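Local atomic coordinates of tryptophan synthase alpha chain (Aquifex aeolicus, PDB entry 2EKC), a protein that probably catalyses the aldol cleavage of indoleglycerol phosphate to indole and glyceraldehyde 3-phosphate, the alpha-subunit step in making tryptophan. Residues Met100-Pro105 with Val128-Pro133; Thr174-Val179 with Lys207-Gly212; Ala18-Leu23 with Gly230-Ser235. All blocks are in the same frame, centred on the assembly; numbering follows the deposited sequence.

Interaction 1 (Met100-Pro105 with Val128-Pro133); sequences MTYYNP and VPDLPP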
ATOM      1  N   MET A 100      -0.733   6.046   1.865  1.00 11.70           N
ATOM      2  CA  MET A 100      -1.418   5.450   3.002  1.00 14.92           C
ATOM      3  C   MET A 100      -1.736   6.588   3.961  1.00 14.80           C
ATOM      4  O   MET A 100      -0.844   7.118   4.625  1.00 13.79           O
ATOM      5  CB  MET A 100      -0.527   4.412   3.695  1.00 19.01           C
ATOM      6  CG  MET A 100      -1.244   3.583   4.767  1.00 26.89           C
ATOM      7  SD  MET A 100      -1.580   4.459   6.326  1.00 36.43           S
ATOM      8  CE  MET A 100      -3.165   4.991   6.099  1.00 33.11           C
ATOM      9  N   THR A 101      -3.010   6.961   4.026  1.00 11.46           N
ATOM     10  CA  THR A 101      -3.429   8.051   4.889  1.00 11.83           C
ATOM     11  C   THR A 101      -4.720   7.739   5.634  1.00 12.73           C
ATOM     12  O   THR A 101      -5.622   7.074   5.108  1.00 13.54           O
ATOM     13  CB  THR A 101      -3.641   9.359   4.073  1.00 12.76           C
ATOM     14  OG1 THR A 101      -4.118  10.399   4.937  1.00 16.31           O
ATOM     15  CG2 THR A 101      -4.665   9.143   2.966  1.00 12.67           C
ATOM     16  N   TYR A 102      -4.800   8.203   6.876  1.00 11.77           N
ATOM     17  CA  TYR A 102      -6.010   8.012   7.652  1.00 11.74           C
ATOM     18  C   TYR A 102      -6.971   9.052   7.097  1.00 12.40           C
ATOM     19  O   TYR A 102      -6.547   9.974   6.390  1.00 11.33           O
ATOM     20  CB  TYR A 102      -5.735   8.228   9.139  1.00 12.37           C
ATOM     21  CG  TYR A 102      -5.152   6.993   9.796  1.00 13.08           C
ATOM     22  CD1 TYR A 102      -3.849   6.575   9.516  1.00 13.25           C
ATOM     23  CD2 TYR A 102      -5.920   6.217  10.663  1.00 14.03           C
ATOM     24  CE1 TYR A 102      -3.325   5.409  10.086  1.00 13.57           C
ATOM     25  CE2 TYR A 102      -5.411   5.053  11.238  1.00 14.05           C
ATOM     26  CZ  TYR A 102      -4.116   4.654  10.948  1.00 13.70           C
ATOM     27  OH  TYR A 102      -3.608   3.516  11.532  1.00 12.79           O
ATOM     28  N   TYR A 103      -8.258   8.916   7.398  1.00 13.44           N
ATOM     29  CA  TYR A 103      -9.237   9.847   6.847  1.00 13.78           C
ATOM     30  C   TYR A 103      -9.204  11.280   7.370  1.00 13.61           C
ATOM     31  O   TYR A 103      -9.282  12.222   6.586  1.00 14.21           O
ATOM     32  CB  TYR A 103     -10.658   9.305   7.023  1.00 15.13           C
ATOM     33  CG  TYR A 103     -11.691  10.257   6.453  1.00 17.30           C
ATOM     34  CD1 TYR A 103     -11.864  10.385   5.076  1.00 17.96           C
ATOM     35  CD2 TYR A 103     -12.442  11.082   7.291  1.00 19.25           C
ATOM     36  CE1 TYR A 103     -12.756  11.318   4.545  1.00 21.15           C
ATOM     37  CE2 TYR A 103     -13.335  12.017   6.772  1.00 22.31           C
ATOM     38  CZ  TYR A 103     -13.485  12.129   5.402  1.00 21.32           C
ATOM     39  OH  TYR A 103     -14.358  13.064   4.895  1.00 26.12           O
ATOM     40  N   ASN A 104      -9.108  11.440   8.686  1.00 14.95           N
ATOM     41  CA  ASN A 104      -9.106  12.763   9.305  1.00 17.80           C
ATOM     42  C   ASN A 104      -8.230  13.810   8.618  1.00 17.88           C
ATOM     43  O   ASN A 104      -8.688  14.922   8.350  1.00 17.19           O
ATOM     44  CB  ASN A 104      -8.718  12.646  10.783  1.00 21.93           C
ATOM     45  CG  ASN A 104      -8.621  13.993  11.470  1.00 25.54           C
ATOM     46  OD1 ASN A 104      -9.551  14.797  11.423  1.00 27.38           O
ATOM     47  ND2 ASN A 104      -7.491  14.243  12.120  1.00 29.90           N
ATOM     48  N   PRO A 105      -6.957  13.480   8.332  1.00 17.35           N
ATOM     49  CA  PRO A 105      -6.079  14.453   7.670  1.00 16.04           C
ATOM     50  C   PRO A 105      -6.635  14.957   6.335  1.00 16.53           C
ATOM     51  O   PRO A 105      -6.442  16.122   5.968  1.00 15.17           O
ATOM     52  CB  PRO A 105      -4.774  13.677   7.501  1.00 16.78           C
ATOM     53  CG  PRO A 105      -4.772  12.777   8.707  1.00 17.35           C
ATOM     54  CD  PRO A 105      -6.202  12.277   8.726  1.00 15.38           C
ATOM     55  N   VAL A 128      -7.009   3.991   2.569  1.00 15.63           N
ATOM     56  CA  VAL A 128      -7.500   4.640   3.780  1.00 15.81           C
ATOM     57  C   VAL A 128      -8.002   3.544   4.712  1.00 18.47           C
ATOM     58  O   VAL A 128      -9.126   3.064   4.578  1.00 18.06           O
ATOM     59  CB  VAL A 128      -8.648   5.615   3.441  1.00 16.23           C
ATOM     60  CG1 VAL A 128      -9.101   6.357   4.683  1.00 14.94           C
ATOM     61  CG2 VAL A 128      -8.183   6.598   2.380  1.00 16.87           C
ATOM     62  N   PRO A 129      -7.169   3.143   5.682  1.00 19.85           N
ATOM     63  CA  PRO A 129      -7.466   2.098   6.662  1.00 20.58           C
ATOM     64  C   PRO A 129      -8.658   2.326   7.582  1.00 21.32           C
ATOM     65  O   PRO A 129      -9.277   1.364   8.033  1.00 23.25           O
ATOM     66  CB  PRO A 129      -6.154   1.974   7.432  1.00 19.70           C
ATOM     67  CG  PRO A 129      -5.644   3.371   7.425  1.00 21.30           C
ATOM     68  CD  PRO A 129      -5.887   3.797   5.993  1.00 18.89           C
ATOM     69  N   ASP A 130      -8.996   3.584   7.855  1.00 20.19           N
ATOM     70  CA  ASP A 130     -10.119   3.865   8.746  1.00 20.80           C
ATOM     71  C   ASP A 130     -11.225   4.682   8.098  1.00 19.71           C
ATOM     72  O   ASP A 130     -11.896   5.461   8.767  1.00 20.95           O
ATOM     73  CB  ASP A 130      -9.610   4.586  10.001  1.00 19.47           C
ATOM     74  CG  ASP A 130      -9.190   6.026   9.725  1.00 19.66           C
ATOM     75  OD1 ASP A 130      -8.800   6.346   8.581  1.00 16.54           O
ATOM     76  OD2 ASP A 130      -9.239   6.839  10.669  1.00 20.10           O
ATOM     77  N   LEU A 131     -11.432   4.492   6.799  1.00 20.85           N
ATOM     78  CA  LEU A 131     -12.455   5.248   6.084  1.00 18.77           C
ATOM     79  C   LEU A 131     -13.859   5.055   6.647  1.00 18.86           C
ATOM     80  O   LEU A 131     -14.412   3.953   6.603  1.00 19.46           O
ATOM     81  CB  LEU A 131     -12.457   4.876   4.597  1.00 17.58           C
ATOM     82  CG  LEU A 131     -13.435   5.659   3.705  1.00 14.90           C
ATOM     83  CD1 LEU A 131     -13.048   7.127   3.675  1.00 14.00           C
ATOM     84  CD2 LEU A 131     -13.417   5.089   2.293  1.00 15.15           C
ATOM     85  N   PRO A 132     -14.455   6.129   7.193  1.00 19.07           N
ATOM     86  CA  PRO A 132     -15.810   6.037   7.751  1.00 18.36           C
ATOM     87  C   PRO A 132     -16.789   5.803   6.600  1.00 17.45           C
ATOM     88  O   PRO A 132     -16.796   6.550   5.627  1.00 18.31           O
ATOM     89  CB  PRO A 132     -16.014   7.407   8.406  1.00 19.25           C
ATOM     90  CG  PRO A 132     -14.610   7.856   8.732  1.00 19.99           C
ATOM     91  CD  PRO A 132     -13.853   7.441   7.495  1.00 19.81           C
ATOM     92  N   PRO A 133     -17.624   4.757   6.691  1.00 18.72           N
ATOM     93  CA  PRO A 133     -18.587   4.475   5.620  1.00 17.88           C
ATOM     94  C   PRO A 133     -19.445   5.677   5.225  1.00 18.47           C
ATOM     95  O   PRO A 133     -19.825   5.819   4.063  1.00 18.72           O
ATOM     96  CB  PRO A 133     -19.418   3.331   6.198  1.00 18.56           C
ATOM     97  CG  PRO A 133     -18.414   2.601   7.055  1.00 20.82           C
ATOM     98  CD  PRO A 133     -17.699   3.735   7.752  1.00 17.54           C
TER
HETATM   99  O   HOH W   1      -8.988   9.446  10.720  1.00 17.67           O
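The ring of Y102 is met by two consecutive residues of the opposing loop, P129 over one face and D130 at its edge. P129 CG stands almost on the ring normal, 4.0 Å from the centroid of Y102, a CH-pi contact in which the two side chains cross at about a right angle. D130 OD2 comes up near the ring plane, 3.4 Å from Y102 CD2, with the carboxylate turned 67° against the ring. Its other oxygen accepts the backbone N-H of Y103 on the syn lone pair, D130 OD1 to Y103 N 2.9 Å, and a water joins D130 OD2 to N104 N. Both carboxylate oxygens are tied, one directly and one through the water, to the backbone at the start of helix 103-109. An alanine in place of D130 would probably leave the Y103 N-H without this acceptor and the water without one of its anchors. Y103, with CG anti to its backbone N (chi1 -180°), turns its ring to P132 and L131: P132 CD reaches Y103 CG at 3.7 Å and L131 CD1 packs on CD1 of the same ring. At the far end of Y102, OH hydrogen-bonds D60 OD2 and A59 N. The segments leading out of neighbouring strands 97-100 and 125-127 thus meet beside D60, a predicted proton acceptor, at the C-terminal barrel end, where TIM barrels keep their active sites.

Interaction 2 (Thr174-Val179 with Lys207-Gly212); sequences TYFVSV and KPVVVG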
ATOM      1  N   THR A 174      -7.743  -4.312  -5.248  1.00 16.71           N
ATOM      2  CA  THR A 174      -8.318  -4.418  -3.915  1.00 16.95           C
ATOM      3  C   THR A 174      -7.267  -4.931  -2.940  1.00 16.56           C
ATOM      4  O   THR A 174      -6.280  -5.549  -3.340  1.00 13.48           O
ATOM      5  CB  THR A 174      -9.512  -5.398  -3.883  1.00 18.34           C
ATOM      6  OG1 THR A 174      -9.062  -6.715  -4.224  1.00 19.82           O
ATOM      7  CG2 THR A 174     -10.590  -4.966  -4.867  1.00 18.32           C
ATOM      8  N   TYR A 175      -7.492  -4.670  -1.659  1.00 17.29           N
ATOM      9  CA  TYR A 175      -6.583  -5.107  -0.614  1.00 18.72           C
ATOM     10  C   TYR A 175      -7.345  -5.841   0.486  1.00 17.19           C
ATOM     11  O   TYR A 175      -8.293  -5.302   1.053  1.00 17.15           O
ATOM     12  CB  TYR A 175      -5.853  -3.908   0.007  1.00 22.48           C
ATOM     13  CG  TYR A 175      -5.035  -4.291   1.223  1.00 27.55           C
ATOM     14  CD1 TYR A 175      -3.927  -5.131   1.104  1.00 29.28           C
ATOM     15  CD2 TYR A 175      -5.412  -3.878   2.503  1.00 31.38           C
ATOM     16  CE1 TYR A 175      -3.214  -5.559   2.229  1.00 31.24           C
ATOM     17  CE2 TYR A 175      -4.706  -4.302   3.639  1.00 34.17           C
ATOM     18  CZ  TYR A 175      -3.609  -5.147   3.491  1.00 34.30           C
ATOM     19  OH  TYR A 175      -2.923  -5.592   4.603  1.00 35.61           O
ATOM     20  N   PHE A 176      -6.931  -7.072   0.776  1.00 15.19           N
ATOM     21  CA  PHE A 176      -7.552  -7.858   1.835  1.00 16.75           C
ATOM     22  C   PHE A 176      -6.528  -8.120   2.933  1.00 19.64           C
ATOM     23  O   PHE A 176      -5.349  -8.317   2.649  1.00 17.38           O
ATOM     24  CB  PHE A 176      -8.036  -9.217   1.314  1.00 15.95           C
ATOM     25  CG  PHE A 176      -9.387  -9.186   0.670  1.00 16.94           C
ATOM     26  CD1 PHE A 176      -9.605  -8.457  -0.492  1.00 16.41           C
ATOM     27  CD2 PHE A 176     -10.441  -9.914   1.214  1.00 17.22           C
ATOM     28  CE1 PHE A 176     -10.863  -8.457  -1.110  1.00 18.68           C
ATOM     29  CE2 PHE A 176     -11.697  -9.921   0.606  1.00 17.73           C
ATOM     30  CZ  PHE A 176     -11.909  -9.195  -0.556  1.00 15.41           C
ATOM     31  N   VAL A 177      -6.982  -8.120   4.181  1.00 23.78           N
ATOM     32  CA  VAL A 177      -6.107  -8.417   5.311  1.00 27.17           C
ATOM     33  C   VAL A 177      -6.155  -9.942   5.456  1.00 28.40           C
ATOM     34  O   VAL A 177      -7.190 -10.554   5.194  1.00 28.25           O
ATOM     35  CB  VAL A 177      -6.607  -7.745   6.600  1.00 28.21           C
ATOM     36  CG1 VAL A 177      -6.579  -6.237   6.425  1.00 30.84           C
ATOM     37  CG2 VAL A 177      -8.017  -8.215   6.930  1.00 28.52           C
ATOM     38  N   SER A 178      -5.049 -10.552   5.869  1.00 29.76           N
ATOM     39  CA  SER A 178      -4.985 -12.008   5.978  1.00 32.00           C
ATOM     40  C   SER A 178      -5.566 -12.646   7.235  1.00 34.28           C
ATOM     41  O   SER A 178      -5.806 -13.854   7.257  1.00 33.50           O
ATOM     42  CB  SER A 178      -3.537 -12.480   5.819  1.00 31.22           C
ATOM     43  OG  SER A 178      -2.778 -12.178   6.975  1.00 30.65           O
ATOM     44  N   VAL A 179      -5.790 -11.851   8.277  1.00 35.96           N
ATOM     45  CA  VAL A 179      -6.320 -12.391   9.525  1.00 38.75           C
ATOM     46  C   VAL A 179      -7.658 -11.759   9.900  1.00 40.35           C
ATOM     47  O   VAL A 179      -7.983 -10.658   9.456  1.00 39.76           O
ATOM     48  CB  VAL A 179      -5.312 -12.182  10.689  1.00 38.65           C
ATOM     49  CG1 VAL A 179      -5.235 -10.712  11.052  1.00 39.17           C
ATOM     50  CG2 VAL A 179      -5.715 -13.020  11.895  1.00 39.53           C
ATOM     51  N   LYS A 207     -10.820  -7.973 -10.772  1.00 20.51           N
ATOM     52  CA  LYS A 207      -9.752  -7.031 -10.450  1.00 20.07           C
ATOM     53  C   LYS A 207      -8.691  -7.666  -9.548  1.00 18.50           C
ATOM     54  O   LYS A 207      -9.010  -8.447  -8.654  1.00 18.12           O
ATOM     55  CB  LYS A 207     -10.336  -5.786  -9.779  1.00 20.82           C
ATOM     56  CG  LYS A 207     -11.441  -5.115 -10.589  1.00 23.02           C
ATOM     57  CD  LYS A 207     -11.705  -3.704 -10.094  1.00 26.61           C
ATOM     58  CE  LYS A 207     -12.763  -3.005 -10.938  1.00 27.10           C
ATOM     59  NZ  LYS A 207     -14.126  -3.536 -10.679  1.00 30.39           N
ATOM     60  N   PRO A 208      -7.411  -7.343  -9.781  1.00 16.29           N
ATOM     61  CA  PRO A 208      -6.335  -7.909  -8.960  1.00 15.64           C
ATOM     62  C   PRO A 208      -6.523  -7.661  -7.469  1.00 15.88           C
ATOM     63  O   PRO A 208      -7.120  -6.660  -7.058  1.00 16.18           O
ATOM     64  CB  PRO A 208      -5.077  -7.240  -9.518  1.00 15.36           C
ATOM     65  CG  PRO A 208      -5.589  -5.959 -10.119  1.00 16.74           C
ATOM     66  CD  PRO A 208      -6.871  -6.396 -10.773  1.00 17.04           C
ATOM     67  N   VAL A 209      -6.018  -8.583  -6.660  1.00 14.29           N
ATOM     68  CA  VAL A 209      -6.137  -8.460  -5.219  1.00 14.36           C
ATOM     69  C   VAL A 209      -4.805  -8.743  -4.547  1.00 14.16           C
ATOM     70  O   VAL A 209      -4.120  -9.702  -4.896  1.00 14.50           O
ATOM     71  CB  VAL A 209      -7.219  -9.428  -4.660  1.00 15.08           C
ATOM     72  CG1 VAL A 209      -6.919 -10.865  -5.077  1.00 16.77           C
ATOM     73  CG2 VAL A 209      -7.280  -9.324  -3.138  1.00 16.96           C
ATOM     74  N   VAL A 210      -4.427  -7.883  -3.603  1.00 14.58           N
ATOM     75  CA  VAL A 210      -3.189  -8.064  -2.858  1.00 13.92           C
ATOM     76  C   VAL A 210      -3.567  -8.390  -1.415  1.00 14.55           C
ATOM     77  O   VAL A 210      -4.582  -7.910  -0.903  1.00 13.27           O
ATOM     78  CB  VAL A 210      -2.282  -6.797  -2.904  1.00 15.07           C
ATOM     79  CG1 VAL A 210      -1.819  -6.541  -4.334  1.00 17.01           C
ATOM     80  CG2 VAL A 210      -3.021  -5.592  -2.363  1.00 17.50           C
ATOM     81  N   VAL A 211      -2.760  -9.223  -0.771  1.00 14.75           N
ATOM     82  CA  VAL A 211      -3.027  -9.640   0.600  1.00 16.06           C
ATOM     83  C   VAL A 211      -1.882  -9.243   1.520  1.00 18.12           C
ATOM     84  O   VAL A 211      -0.714  -9.460   1.201  1.00 15.48           O
ATOM     85  CB  VAL A 211      -3.237 -11.168   0.658  1.00 16.64           C
ATOM     86  CG1 VAL A 211      -3.343 -11.642   2.097  1.00 16.54           C
ATOM     87  CG2 VAL A 211      -4.496 -11.533  -0.113  1.00 15.73           C
ATOM     88  N   GLY A 212      -2.224  -8.668   2.666  1.00 20.58           N
ATOM     89  CA  GLY A 212      -1.198  -8.245   3.597  1.00 25.77           C
ATOM     90  C   GLY A 212      -1.354  -8.744   5.018  1.00 28.44           C
ATOM     91  O   GLY A 212      -2.265  -9.511   5.334  1.00 30.15           O
TER
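T174 and V209 open a parallel strand pair that runs through Y175-V210 and F176-V211 to V177-G212. T174 gives its N-H to P208 O and receives that of V210; F176 then bonds both ways, its N to V210 O at 3.0 Å and its O to G212 N at 3.1 Å. S178 N closes the ladder on G212 O, with a more bent N-H...O angle of 140°. Y175 leans across the neighbouring strand because its CG is anti to the backbone N (chi1 172°). V210 CG2 touches the ring edge in plane, 3.6 Å from Y175 CD1, while the far end of the ring lies along G212, with Y175 OH 3.3 Å from G212 CA. A CB on G212 would probably run into that hydroxyl. On the opposite face, V209 CG2 sits against both T174 OG1 and F176 CD1, the latter at 3.6 Å, and V211 CG1 meets S178 CB.

Farther out, Y201 hydrogen-bonds T174 OG1 and meets the F176 ring edge-to-face, so one tyrosine of helix 192-204 steadies two residues of strand 174-177. S178 OG is held by F213 O. The face bearing T174, F176 and V209 is covered by helix 192-204, whereas Y175 and V210 point into the barrel, where both touch V232; strands 149-154 and 230-233 flank the pair.

Interaction 3 (Ala18-Leu23 with Gly230-Ser235); sequences ALVSYL and GVVVGS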
ATOM      1  N   ALA A  18       2.809  -9.334  -7.610  1.00 15.50           N
ATOM      2  CA  ALA A  18       3.337  -8.049  -7.176  1.00 13.90           C
ATOM      3  C   ALA A  18       3.823  -8.027  -5.736  1.00 13.90           C
ATOM      4  O   ALA A  18       3.254  -8.682  -4.866  1.00 14.26           O
ATOM      5  CB  ALA A  18       2.277  -6.967  -7.363  1.00 14.31           C
ATOM      6  N   LEU A  19       4.898  -7.283  -5.500  1.00 14.16           N
ATOM      7  CA  LEU A  19       5.411  -7.101  -4.150  1.00 14.27           C
ATOM      8  C   LEU A  19       5.075  -5.651  -3.830  1.00 15.69           C
ATOM      9  O   LEU A  19       5.528  -4.735  -4.524  1.00 16.00           O
ATOM     10  CB  LEU A  19       6.926  -7.290  -4.068  1.00 15.67           C
ATOM     11  CG  LEU A  19       7.504  -6.802  -2.726  1.00 16.84           C
ATOM     12  CD1 LEU A  19       6.810  -7.516  -1.568  1.00 15.67           C
ATOM     13  CD2 LEU A  19       9.002  -7.041  -2.675  1.00 18.01           C
ATOM     14  N   VAL A  20       4.252  -5.450  -2.809  1.00 15.58           N
ATOM     15  CA  VAL A  20       3.860  -4.110  -2.388  1.00 13.05           C
ATOM     16  C   VAL A  20       4.638  -3.813  -1.111  1.00 12.10           C
ATOM     17  O   VAL A  20       4.454  -4.497  -0.107  1.00 12.32           O
ATOM     18  CB  VAL A  20       2.345  -4.055  -2.094  1.00 13.03           C
ATOM     19  CG1 VAL A  20       1.944  -2.664  -1.662  1.00 12.64           C
ATOM     20  CG2 VAL A  20       1.565  -4.473  -3.326  1.00 13.62           C
ATOM     21  N   SER A  21       5.515  -2.812  -1.153  1.00 10.98           N
ATOM     22  CA  SER A  21       6.325  -2.459   0.009  1.00 11.51           C
ATOM     23  C   SER A  21       5.807  -1.206   0.693  1.00 12.90           C
ATOM     24  O   SER A  21       5.516  -0.195   0.045  1.00 12.16           O
ATOM     25  CB  SER A  21       7.787  -2.260  -0.401  1.00 11.49           C
ATOM     26  OG  SER A  21       8.295  -3.440  -0.996  1.00 12.46           O
ATOM     27  N   TYR A  22       5.713  -1.280   2.014  1.00 11.93           N
ATOM     28  CA  TYR A  22       5.204  -0.187   2.820  1.00 13.93           C
ATOM     29  C   TYR A  22       6.267   0.347   3.778  1.00 14.70           C
ATOM     30  O   TYR A  22       6.817  -0.399   4.592  1.00 14.82           O
ATOM     31  CB  TYR A  22       3.962  -0.703   3.570  1.00 16.16           C
ATOM     32  CG  TYR A  22       3.311   0.219   4.580  1.00 20.14           C
ATOM     33  CD1 TYR A  22       3.291   1.602   4.405  1.00 20.45           C
ATOM     34  CD2 TYR A  22       2.665  -0.312   5.700  1.00 24.32           C
ATOM     35  CE1 TYR A  22       2.646   2.437   5.327  1.00 21.78           C
ATOM     36  CE2 TYR A  22       2.017   0.509   6.623  1.00 25.48           C
ATOM     37  CZ  TYR A  22       2.013   1.880   6.433  1.00 25.71           C
ATOM     38  OH  TYR A  22       1.384   2.685   7.358  1.00 31.43           O
ATOM     39  N   LEU A  23       6.569   1.639   3.650  1.00 12.59           N
ATOM     40  CA  LEU A  23       7.543   2.314   4.508  1.00 13.29           C
ATOM     41  C   LEU A  23       6.930   3.639   4.956  1.00 12.37           C
ATOM     42  O   LEU A  23       6.037   4.166   4.294  1.00 15.19           O
ATOM     43  CB  LEU A  23       8.857   2.583   3.754  1.00 13.54           C
ATOM     44  CG  LEU A  23       9.821   1.415   3.518  1.00  9.68           C
ATOM     45  CD1 LEU A  23      10.978   1.878   2.634  1.00 11.83           C
ATOM     46  CD2 LEU A  23      10.343   0.905   4.852  1.00 11.89           C
ATOM     47  N   GLY A 230      -0.745 -10.447  -5.439  1.00 16.98           N
ATOM     48  CA  GLY A 230       0.365  -9.751  -4.820  1.00 17.57           C
ATOM     49  C   GLY A 230       0.327  -9.814  -3.307  1.00 18.25           C
ATOM     50  O   GLY A 230      -0.688 -10.179  -2.707  1.00 15.43           O
ATOM     51  N   VAL A 231       1.448  -9.461  -2.687  1.00 17.97           N
ATOM     52  CA  VAL A 231       1.544  -9.464  -1.235  1.00 17.56           C
ATOM     53  C   VAL A 231       2.074  -8.125  -0.740  1.00 17.29           C
ATOM     54  O   VAL A 231       2.896  -7.482  -1.398  1.00 16.71           O
ATOM     55  CB  VAL A 231       2.469 -10.588  -0.734  1.00 17.61           C
ATOM     56  CG1 VAL A 231       1.950 -11.933  -1.214  1.00 19.95           C
ATOM     57  CG2 VAL A 231       3.882 -10.358  -1.224  1.00 19.21           C
ATOM     58  N   VAL A 232       1.593  -7.713   0.425  1.00 15.31           N
ATOM     59  CA  VAL A 232       2.002  -6.456   1.024  1.00 13.86           C
ATOM     60  C   VAL A 232       2.895  -6.733   2.226  1.00 15.57           C
ATOM     61  O   VAL A 232       2.542  -7.529   3.100  1.00 14.66           O
ATOM     62  CB  VAL A 232       0.771  -5.649   1.489  1.00 14.26           C
ATOM     63  CG1 VAL A 232       1.201  -4.279   1.988  1.00 11.46           C
ATOM     64  CG2 VAL A 232      -0.226  -5.528   0.342  1.00 12.49           C
ATOM     65  N   VAL A 233       4.059  -6.090   2.251  1.00 16.01           N
ATOM     66  CA  VAL A 233       5.013  -6.247   3.349  1.00 16.05           C
ATOM     67  C   VAL A 233       5.278  -4.857   3.909  1.00 14.84           C
ATOM     68  O   VAL A 233       5.549  -3.929   3.154  1.00 15.68           O
ATOM     69  CB  VAL A 233       6.341  -6.848   2.851  1.00 15.65           C
ATOM     70  CG1 VAL A 233       7.296  -7.058   4.018  1.00 16.04           C
ATOM     71  CG2 VAL A 233       6.066  -8.163   2.130  1.00 19.04           C
ATOM     72  N   GLY A 234       5.192  -4.717   5.227  1.00 15.69           N
ATOM     73  CA  GLY A 234       5.416  -3.425   5.847  1.00 15.18           C
ATOM     74  C   GLY A 234       6.237  -3.472   7.125  1.00 15.02           C
ATOM     75  O   GLY A 234       7.369  -2.990   7.151  1.00 11.41           O
ATOM     76  N   SER A 235       5.684  -4.064   8.182  1.00 12.64           N
ATOM     77  CA  SER A 235       6.393  -4.121   9.455  1.00 14.75           C
ATOM     78  C   SER A 235       7.813  -4.658   9.351  1.00 13.68           C
ATOM     79  O   SER A 235       8.730  -4.094   9.946  1.00 14.10           O
ATOM     80  CB  SER A 235       5.597  -4.932  10.484  1.00 15.33           C
ATOM     81  OG  SER A 235       5.361  -6.253  10.025  1.00 26.69           O
TER
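V231 O accepts the N-H of V20 at 2.8 Å, the shortest of four backbone bonds that join the first and last strands of the TIM barrel and so close its eight-stranded parallel sheet. The ladder alternates regularly: V231 N bonds A18 O, V233 N bonds V20 O in a nearly straight line (C=O...N 179°), and Y22 N bonds V233 O. Side chains of the two strands pair on each face. V20 and V232 pack obliquely on the barrel interior, V20 CB to V232 CG2 3.8 Å, and both touch E49 of strand 47-51. On the outer face L19, with CG anti to its backbone N (chi1 167°), carries CD1 over the neighbouring strand to V233 CG2 at 3.8 Å and to V231 CG2; L260 covers L19 and V231. S21, on the same face, bonds T45 through its hydroxyl. Toward the C-terminal end the Y22 side chain extends to E49 and D60, the predicted proton acceptors. Beside it the chain turns at G234, the N-cap residue of helix 235-242, where a CB would probably collide with Y22 CD2. Here Y22 O is buried with no hydrogen-bonding partner in the model, and G234 CA approaches it at 3.6 Å in a CA-H...O contact.

Overall arrangement
Interaction 2 adjoins interaction 3 directly, because strands 209-212 and 230-233 are neighbours: V211 N lies 3.0 Å from G230 O and V211 O 3.0 Å from V232 N, probable hydrogen bonds that continue the sheet; the centres of the two interactions are about 11 Å apart. Interaction 1 sits at the C-terminal strand ends, its centre about 19 Å from that of interaction 3, yet M100 SD packs on Y22 OH at 3.6 Å. Interactions 1 and 2 do not touch, their nearest atoms being about 7 Å apart. All three approach the predicted proton acceptors: the side chains of Y22 and Y175 come within about 3 and 5 Å of E49, and Y102 within about 3 Å of D60.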